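Local coordinates for protein peruvianin-I (Thevetia peruviana, PDB 6ORM) that is a germin-like protein of the latex with proteolytic activity, classed as a cysteine peptidase and built on a cupin fold, at residues L79-S84 against T142-F147; I104-Y109 against H135-V140. All blocks are in the same frame, centred on the assembly; numbering follows the deposited sequence.

Interaction 1 of 2, residues L79-S84 against T142-F147. With NAG (2-acetamido-2-deoxy-beta-D-glucopyranose), chain E.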
loop_
_atom_site.group_PDB
_atom_site.type_symbol
_atom_site.label_atom_id
_atom_site.label_comp_id
_atom_site.label_asym_id
_atom_site.label_seq_id
_atom_site.Cartn_x
_atom_site.Cartn_y
_atom_site.Cartn_z
ATOM N N LEU A 79 9.420 -6.986 -32.493
ATOM C CA LEU A 79 10.297 -6.043 -33.173
ATOM C C LEU A 79 10.681 -6.620 -34.526
ATOM O O LEU A 79 11.223 -7.728 -34.600
ATOM C CB LEU A 79 11.547 -5.757 -32.341
ATOM C CG LEU A 79 11.383 -4.910 -31.079
ATOM C CD1 LEU A 79 12.666 -4.924 -30.260
ATOM C CD2 LEU A 79 10.989 -3.483 -31.437
ATOM N N LEU A 80 10.391 -5.874 -35.590
ATOM C CA LEU A 80 10.901 -6.216 -36.904
ATOM C C LEU A 80 12.427 -6.161 -36.890
ATOM O O LEU A 80 13.026 -5.597 -35.969
ATOM C CB LEU A 80 10.342 -5.254 -37.950
ATOM C CG LEU A 80 8.827 -5.290 -38.152
ATOM C CD1 LEU A 80 8.384 -4.147 -39.048
ATOM C CD2 LEU A 80 8.401 -6.629 -38.736
ATOM N N PRO A 81 13.081 -6.761 -37.885
ATOM C CA PRO A 81 14.529 -6.566 -38.027
ATOM C C PRO A 81 14.871 -5.083 -38.048
ATOM O O PRO A 81 14.187 -4.277 -38.682
ATOM C CB PRO A 81 14.845 -7.245 -39.363
ATOM C CG PRO A 81 13.799 -8.302 -39.490
ATOM C CD PRO A 81 12.555 -7.729 -38.866
ATOM N N GLY A 82 15.932 -4.722 -37.329
ATOM C CA GLY A 82 16.299 -3.331 -37.173
ATOM C C GLY A 82 15.386 -2.521 -36.281
ATOM O O GLY A 82 15.630 -1.321 -36.100
ATOM N N GLY A 83 14.341 -3.131 -35.716
ATOM C CA GLY A 83 13.389 -2.379 -34.936
ATOM C C GLY A 83 13.879 -2.093 -33.529
ATOM O O GLY A 83 14.743 -2.778 -32.980
ATOM N N SER A 84 13.306 -1.048 -32.942
ATOM C CA SER A 84 13.635 -0.669 -31.579
ATOM C C SER A 84 12.431 0.032 -30.971
ATOM O O SER A 84 11.538 0.506 -31.677
ATOM C CB SER A 84 14.880 0.226 -31.518
ATOM O OG SER A 84 14.528 1.595 -31.531
ATOM N N THR A 142 18.393 -12.048 -35.955
ATOM C CA THR A 142 17.804 -12.251 -37.268
ATOM C C THR A 142 16.295 -12.426 -37.130
ATOM O O THR A 142 15.801 -12.978 -36.143
ATOM C CB THR A 142 18.407 -13.472 -37.967
ATOM O OG1 THR A 142 18.395 -14.590 -37.071
ATOM C CG2 THR A 142 19.837 -13.190 -38.411
ATOM N N GLY A 143 15.566 -11.937 -38.131
ATOM C CA GLY A 143 14.116 -11.986 -38.110
ATOM C C GLY A 143 13.506 -11.124 -37.011
ATOM O O GLY A 143 14.107 -10.171 -36.509
ATOM N N ASN A 144 12.283 -11.492 -36.631
ATOM C CA ASN A 144 11.562 -10.779 -35.589
ATOM C C ASN A 144 12.065 -11.175 -34.210
ATOM O O ASN A 144 12.441 -12.326 -33.968
ATOM C CB ASN A 144 10.064 -11.075 -35.653
ATOM C CG ASN A 144 9.393 -10.513 -36.886
ATOM O OD1 ASN A 144 9.933 -9.656 -37.586
ATOM N ND2 ASN A 144 8.190 -11.011 -37.155
ATOM N N ALA A 145 12.041 -10.215 -33.296
ATOM C CA ALA A 145 12.272 -10.461 -31.881
ATOM C C ALA A 145 10.945 -10.339 -31.147
ATOM O O ALA A 145 10.184 -9.396 -31.387
ATOM C CB ALA A 145 13.295 -9.479 -31.312
ATOM N N THR A 146 10.661 -11.294 -30.266
ATOM C CA THR A 146 9.455 -11.271 -29.449
ATOM C C THR A 146 9.840 -11.345 -27.979
ATOM O O THR A 146 10.677 -12.168 -27.594
ATOM C CB THR A 146 8.518 -12.431 -29.804
ATOM O OG1 THR A 146 8.164 -12.357 -31.191
ATOM C CG2 THR A 146 7.249 -12.377 -28.959
ATOM N N PHE A 147 9.244 -10.474 -27.168
ATOM C CA PHE A 147 9.387 -10.566 -25.725
ATOM C C PHE A 147 8.087 -10.147 -25.058
ATOM O O PHE A 147 7.289 -9.397 -25.625
ATOM C CB PHE A 147 10.566 -9.728 -25.202
ATOM C CG PHE A 147 10.484 -8.261 -25.525
ATOM C CD1 PHE A 147 10.931 -7.781 -26.744
ATOM C CD2 PHE A 147 10.000 -7.358 -24.592
ATOM C CE1 PHE A 147 10.874 -6.433 -27.036
ATOM C CE2 PHE A 147 9.942 -6.007 -24.877
ATOM C CZ PHE A 147 10.385 -5.543 -26.101
HETATM C C1 NAG E . 7.344 -10.646 -38.260
HETATM C C2 NAG E . 7.432 -11.669 -39.387
HETATM C C3 NAG E . 6.448 -11.315 -40.504
HETATM C C4 NAG E . 5.040 -11.168 -39.938
HETATM C C5 NAG E . 5.043 -10.171 -38.777
HETATM C C6 NAG E . 3.719 -10.106 -38.051
HETATM C C7 NAG E . 9.493 -12.921 -39.810
HETATM C C8 NAG E . 10.879 -12.882 -40.378
HETATM N N2 NAG E . 8.789 -11.787 -39.896
HETATM O O3 NAG E . 6.459 -12.313 -41.521
HETATM O O4 NAG E . 4.160 -10.711 -40.962
HETATM O O5 NAG E . 6.007 -10.568 -37.790
HETATM O O6 NAG E . 3.481 -11.300 -37.319
HETATM O O7 NAG E . 9.029 -13.933 -39.295
#
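The antiparallel pair Leu-79 and Ala-145 closes one end of the larger sheet of the cupin barrel, where strand 73-79 runs out beside the start of strand 145-151. Its evidence is a reciprocal pair of backbone bonds: Leu-79 N reaches Ala-145 O at 2.8 Å with an N-H...O angle of 165°, and Ala-145 N returns to Leu-79 O at 2.9 Å. The same Leu-79 O also takes a CA-H...O contact from Asn-144 CA, at 3.2 Å. On the side-chain face shared by Leu-79 and Ala-145 the two CB atoms lie near each other, and Leu-79 CD1 meets the edge of the Phe-147 ring in its plane, 4.0 Å from CE1. Phe-147 CG stands between the backbone N and the carbonyl carbon (chi1 59°).

Beyond the pair, 79-84 leaves the sheet through a type II turn closed by Gly-83 N to Leu-80 O at 2.8 Å, with Gly-82 at positive phi (72°). Asn-144 carries an N-linked glycan, its ND2 bonded covalently to C1 of the NAG. Its other amide atom, OD1, packs against Leu-80 CD2 at 3.6 Å and Pro-81 CD at 3.5 Å, while Pro-81 CG leans on Gly-143 O. Two apolar carbons of the turn thus meet the carbonyl oxygen of the glycosylated amide from one side.

Strand 95-101 lies along the other side of 145-151, with Thr-146 OG1 bonded to Glu-101, while Leu-79 and Phe-147 touch Thr-137 of strand 135-139 in the facing sheet.

Interaction 2 of 2, residues I104-Y109 against H135-V140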
loop_
_atom_site.group_PDB
_atom_site.type_symbol
_atom_site.label_atom_id
_atom_site.label_comp_id
_atom_site.label_asym_id
_atom_site.label_seq_id
_atom_site.Cartn_x
_atom_site.Cartn_y
_atom_site.Cartn_z
ATOM N N ILE A 104 17.706 -9.556 -28.458
ATOM C CA ILE A 104 17.481 -8.140 -28.218
ATOM C C ILE A 104 18.563 -7.587 -27.303
ATOM O O ILE A 104 19.145 -8.307 -26.484
ATOM C CB ILE A 104 16.092 -7.874 -27.597
ATOM C CG1 ILE A 104 15.905 -8.721 -26.336
ATOM C CG2 ILE A 104 14.994 -8.144 -28.599
ATOM C CD1 ILE A 104 14.570 -8.529 -25.652
ATOM N N LEU A 105 18.826 -6.290 -27.451
ATOM C CA LEU A 105 19.523 -5.514 -26.435
ATOM C C LEU A 105 18.472 -4.841 -25.563
ATOM O O LEU A 105 17.633 -4.090 -26.069
ATOM C CB LEU A 105 20.442 -4.470 -27.064
ATOM C CG LEU A 105 21.821 -4.912 -27.554
ATOM C CD1 LEU A 105 22.658 -3.693 -27.923
ATOM C CD2 LEU A 105 22.527 -5.764 -26.505
ATOM N N GLU A 106 18.505 -5.126 -24.264
ATOM C CA GLU A 106 17.554 -4.583 -23.305
ATOM C C GLU A 106 18.325 -3.815 -22.241
ATOM O O GLU A 106 19.270 -4.349 -21.655
ATOM C CB GLU A 106 16.726 -5.706 -22.671
ATOM C CG GLU A 106 15.687 -5.241 -21.670
ATOM C CD GLU A 106 14.446 -4.679 -22.329
ATOM O OE1 GLU A 106 14.132 -5.096 -23.465
ATOM O OE2 GLU A 106 13.782 -3.826 -21.706
ATOM N N GLY A 107 17.931 -2.567 -21.995
ATOM C CA GLY A 107 18.607 -1.772 -20.985
ATOM C C GLY A 107 17.698 -0.753 -20.336
ATOM O O GLY A 107 16.678 -0.350 -20.902
ATOM N N PHE A 108 18.086 -0.338 -19.128
ATOM C CA PHE A 108 17.448 0.776 -18.439
ATOM C C PHE A 108 18.517 1.680 -17.838
ATOM O O PHE A 108 19.654 1.266 -17.608
ATOM C CB PHE A 108 16.462 0.298 -17.353
ATOM C CG PHE A 108 17.119 -0.182 -16.082
ATOM C CD1 PHE A 108 17.431 0.703 -15.059
ATOM C CD2 PHE A 108 17.392 -1.527 -15.896
ATOM C CE1 PHE A 108 18.028 0.261 -13.890
ATOM C CE2 PHE A 108 17.987 -1.978 -14.726
ATOM C CZ PHE A 108 18.304 -1.081 -13.722
ATOM N N TYR A 109 18.133 2.935 -17.597
ATOM C CA TYR A 109 18.992 3.935 -16.973
ATOM C C TYR A 109 18.516 4.204 -15.551
ATOM O O TYR A 109 17.315 4.383 -15.321
ATOM C CB TYR A 109 18.992 5.243 -17.771
ATOM C CG TYR A 109 19.407 5.098 -19.217
ATOM C CD1 TYR A 109 18.500 4.677 -20.179
ATOM C CD2 TYR A 109 20.704 5.389 -19.621
ATOM C CE1 TYR A 109 18.872 4.547 -21.503
ATOM C CE2 TYR A 109 21.085 5.263 -20.945
ATOM C CZ TYR A 109 20.163 4.839 -21.879
ATOM O OH TYR A 109 20.534 4.709 -23.199
ATOM N N HIS A 135 13.968 3.076 -20.358
ATOM C CA HIS A 135 14.477 1.808 -20.859
ATOM C C HIS A 135 14.282 1.740 -22.368
ATOM O O HIS A 135 13.661 2.614 -22.979
ATOM C CB HIS A 135 13.798 0.616 -20.168
ATOM C CG HIS A 135 12.317 0.560 -20.370
ATOM N ND1 HIS A 135 11.425 1.181 -19.521
ATOM C CD2 HIS A 135 11.569 -0.049 -21.320
ATOM C CE1 HIS A 135 10.192 0.958 -19.940
ATOM N NE2 HIS A 135 10.251 0.212 -21.028
ATOM N N PHE A 136 14.819 0.676 -22.963
ATOM C CA PHE A 136 14.739 0.481 -24.403
ATOM C C PHE A 136 14.951 -0.989 -24.724
ATOM O O PHE A 136 15.509 -1.747 -23.927
ATOM C CB PHE A 136 15.774 1.330 -25.150
ATOM C CG PHE A 136 17.201 0.969 -24.824
ATOM C CD1 PHE A 136 17.848 -0.058 -25.497
ATOM C CD2 PHE A 136 17.896 1.662 -23.848
ATOM C CE1 PHE A 136 19.152 -0.391 -25.193
ATOM C CE2 PHE A 136 19.203 1.335 -23.544
ATOM C CZ PHE A 136 19.831 0.309 -24.216
ATOM N N THR A 137 14.516 -1.369 -25.922
ATOM C CA THR A 137 14.841 -2.655 -26.517
ATOM C C THR A 137 15.225 -2.435 -27.972
ATOM O O THR A 137 14.568 -1.669 -28.683
ATOM C CB THR A 137 13.661 -3.636 -26.438
ATOM O OG1 THR A 137 13.116 -3.640 -25.113
ATOM C CG2 THR A 137 14.114 -5.036 -26.795
ATOM N N VAL A 138 16.301 -3.089 -28.406
ATOM C CA VAL A 138 16.734 -3.058 -29.798
ATOM C C VAL A 138 16.862 -4.492 -30.291
ATOM O O VAL A 138 17.425 -5.347 -29.601
ATOM C CB VAL A 138 18.066 -2.297 -29.976
ATOM C CG1 VAL A 138 18.486 -2.282 -31.445
ATOM C CG2 VAL A 138 17.947 -0.876 -29.438
ATOM N N ASN A 139 16.339 -4.749 -31.488
ATOM C CA ASN A 139 16.472 -6.046 -32.141
ATOM C C ASN A 139 17.875 -6.175 -32.730
ATOM O O ASN A 139 18.238 -5.427 -33.642
ATOM C CB ASN A 139 15.407 -6.188 -33.226
ATOM C CG ASN A 139 15.351 -7.582 -33.823
ATOM O OD1 ASN A 139 16.213 -8.422 -33.567
ATOM N ND2 ASN A 139 14.329 -7.832 -34.633
ATOM N N VAL A 140 18.664 -7.115 -32.207
ATOM C CA VAL A 140 20.020 -7.345 -32.692
ATOM C C VAL A 140 20.187 -8.726 -33.322
ATOM O O VAL A 140 21.298 -9.101 -33.694
ATOM C CB VAL A 140 21.059 -7.128 -31.573
ATOM C CG1 VAL A 140 21.051 -5.674 -31.122
ATOM C CG2 VAL A 140 20.797 -8.063 -30.399
#
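Leu-105 and Val-138 form a hydrogen-bonded pair in the smaller antiparallel sheet of the cupin barrel. His-135 and Asn-139 match the histidine and asparagine of the second cupin motif, GX5PXGX2HX3N. The strands run antiparallel, 169° between their N-to-C directions, and their axes approach to 4.5 Å; Leu-105 N donates to Val-138 O at 2.7 Å. A second hydrogen-bonded pair joins Gly-107 and Phe-136.

From CB, Phe-136 places CG between the backbone N and the carbonyl carbon (chi1 63°), 4.2 Å from Gly-107 O. CD1 and CE1 then pass near Leu-105 O, CD2 approaches Gly-107 O, and the tip, CZ, comes to Gly-107 CA. That CA sits 4.3 Å from the ring centroid, 22° off the normal, a CH-pi contact over the face; a side chain on Gly-107 would run into the ring. At the ring's edge, in its plane, Tyr-109 CE1 lies 3.8 Å from Phe-136 CE2. An alanine at Phe-136 would probably open a gap over Gly-107 and leave the Tyr-109 ring without this support, freer to turn.

On the face of the sheet opposite Phe-136, Glu-106, Ile-104 and Thr-137 turn toward the other sheet. Thr-137 OG1 donates to Glu-106 OE1, the modelled 2.4 Å being very short and doubtful as a length. Thr-137 CG2 fits against Ile-104, 3.6 Å from Ile-104 CB. His-135 ND1 bonds to Leu-133 O, and Tyr-109 packs on Gln-159 of a neighbouring subunit. Past the strand end, the Val-140 and Leu-105 side chains cross at about a right angle, Val-140 CG1 touching Leu-105 CG at 3.7 Å.

How the interactions relate
Interaction 1 lies at the end of one barrel sheet and interaction 2 in the other, their centres about 11 Å apart. Asn-139 joins them directly: its ND2 makes a weak hydrogen bond to Leu-80 O, at 2.9 Å, and a bond to Gly-143 O, while its backbone N pairs with Gly-83 O. Interaction 1 has one bridge and then fades into turn and loop beside a glycan, burying 289 Å². Interaction 2 holds a five-bridge register and buries 587 Å². Both mix buried and exposed residues; in interaction 2 a carboxylate and a hydroxyl meet on the inward face, where Ile-104 and Thr-137 pack on Phe-147 of interaction 1.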